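Local coordinates for DUF115 domain-containing protein (Magnetospirillum magneticum AMB-1, PDB 5MU5) that is a Maf glycosyltransferase that probably attaches sugars to flagellin and is involved in the formation of bacterial flagella, at residues 250-255 and 376-381. Numbering follows the deposited sequence.
Sequences RASYKN and ALFSPG
A buried helix-to-helix joint in the MptE-like part of the chain is made by F378, whose ring lies against S252 and Y253 of helix 242-257. F378 sits on the last turn of helix 373-378. Its CG is anti to the carbonyl carbon (chi1 -71°), which sends the ring out to the longer helix. One face of the ring lies over C of S252. From that same side, OG and CB of S252 meet the CD2 corner, with S252 OG 3.2 Å from F378 CD2. This is van der Waals contact; the polar need of S252 OG is met by a hydrogen bond with N351. The far end of the ring reaches the backbone of Y253, with F378 CZ 3.6 Å from Y253 CA. F378 CZ also lies 3.8 Å from CB of Y253. The end of the Y253 side chain leads away from F378; its hydroxyl hydrogen-bonds E648 and its ring packs edge-to-face with W541. The other face of the F378 ring is covered by L377, with CD2 4.0 Å above the plane and over its centre. The contact brings together two helices of a domain built round a mixed, mostly parallel sheet, with 120 residues between the segments. F537 and R540 of helix 534-541 also touch F378. With the ring cut back to an alanine, a gap is likely to open beside S252 and Y253, and L377 CD2 would lose the face it rests on. Beyond the helix end, S379 OG accepts from G381 N at 3.1 Å (159°), an ST turn that shapes the exit from helix 373-378.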
# COMPACT_ATOMS: atom_id res chain seq x y z
N ARG A 250 11.16 -17.05 6.47
CA ARG A 250 11.82 -18.35 6.31
C ARG A 250 12.75 -18.35 5.08
O ARG A 250 13.90 -18.78 5.14
CB ARG A 250 10.81 -19.48 6.17
CG ARG A 250 11.43 -20.86 6.04
CD ARG A 250 10.47 -21.83 5.37
NE ARG A 250 10.37 -21.53 3.95
CZ ARG A 250 11.20 -21.98 3.02
NH1 ARG A 250 12.20 -22.79 3.34
NH2 ARG A 250 11.02 -21.62 1.76
N ALA A 251 12.24 -17.85 3.96
CA ALA A 251 13.03 -17.75 2.74
C ALA A 251 14.30 -16.95 3.02
O ALA A 251 15.40 -17.40 2.74
CB ALA A 251 12.23 -17.09 1.61
N SER A 252 14.13 -15.77 3.60
CA SER A 252 15.25 -14.88 3.86
C SER A 252 16.23 -15.51 4.84
O SER A 252 17.43 -15.42 4.64
CB SER A 252 14.75 -13.54 4.39
OG SER A 252 15.82 -12.61 4.46
N TYR A 253 15.70 -16.15 5.87
CA TYR A 253 16.52 -16.84 6.85
C TYR A 253 17.41 -17.85 6.14
O TYR A 253 18.62 -17.82 6.30
CB TYR A 253 15.63 -17.55 7.87
CG TYR A 253 16.35 -18.40 8.90
CD1 TYR A 253 16.91 -19.62 8.56
CD2 TYR A 253 16.43 -17.99 10.24
CE1 TYR A 253 17.56 -20.40 9.49
CE2 TYR A 253 17.07 -18.77 11.18
CZ TYR A 253 17.63 -19.97 10.79
OH TYR A 253 18.25 -20.77 11.71
N LYS A 254 16.81 -18.70 5.32
CA LYS A 254 17.57 -19.76 4.64
C LYS A 254 18.52 -19.20 3.60
O LYS A 254 19.58 -19.73 3.41
CB LYS A 254 16.63 -20.74 3.94
CG LYS A 254 15.66 -21.42 4.87
CD LYS A 254 16.34 -22.34 5.84
CE LYS A 254 16.84 -23.57 5.13
NZ LYS A 254 17.41 -24.52 6.11
N ASN A 255 18.11 -18.14 2.93
CA ASN A 255 18.97 -17.52 1.94
C ASN A 255 20.25 -16.93 2.54
O ASN A 255 21.27 -16.90 1.88
CB ASN A 255 18.22 -16.41 1.21
CG ASN A 255 17.32 -16.95 0.12
OD1 ASN A 255 17.61 -17.99 -0.46
ND2 ASN A 255 16.24 -16.23 -0.18
N ALA A 376 12.58 -5.96 7.92
CA ALA A 376 12.86 -5.46 9.24
C ALA A 376 13.84 -6.35 9.97
O ALA A 376 14.67 -5.87 10.73
CB ALA A 376 11.57 -5.35 10.04
N LEU A 377 13.77 -7.65 9.75
CA LEU A 377 14.60 -8.55 10.51
C LEU A 377 16.02 -8.64 9.92
O LEU A 377 17.01 -8.51 10.65
CB LEU A 377 13.92 -9.91 10.59
CG LEU A 377 14.27 -10.78 11.80
CD1 LEU A 377 13.41 -12.05 11.80
CD2 LEU A 377 15.74 -11.14 11.81
N PHE A 378 16.10 -8.77 8.60
CA PHE A 378 17.36 -9.09 7.91
C PHE A 378 18.08 -7.99 7.13
O PHE A 378 19.26 -8.16 6.79
CB PHE A 378 17.14 -10.28 6.98
CG PHE A 378 16.95 -11.58 7.70
CD1 PHE A 378 17.98 -12.14 8.42
CD2 PHE A 378 15.75 -12.26 7.62
CE1 PHE A 378 17.82 -13.34 9.08
CE2 PHE A 378 15.57 -13.47 8.28
CZ PHE A 378 16.61 -14.01 9.01
N SER A 379 17.41 -6.91 6.78
CA SER A 379 18.07 -5.84 6.03
C SER A 379 19.16 -5.21 6.85
O SER A 379 18.94 -4.88 8.00
CB SER A 379 17.10 -4.74 5.64
OG SER A 379 17.75 -3.75 4.87
N PRO A 380 20.35 -5.05 6.26
CA PRO A 380 21.40 -4.34 6.95
C PRO A 380 21.34 -2.84 6.67
O PRO A 380 22.22 -2.13 7.09
CB PRO A 380 22.69 -4.95 6.38
CG PRO A 380 22.31 -5.44 5.02
CD PRO A 380 20.82 -5.66 5.00
N GLY A 381 20.31 -2.37 5.96
CA GLY A 381 20.15 -0.95 5.71
C GLY A 381 19.47 -0.61 4.39
O GLY A 381 19.42 -1.42 3.45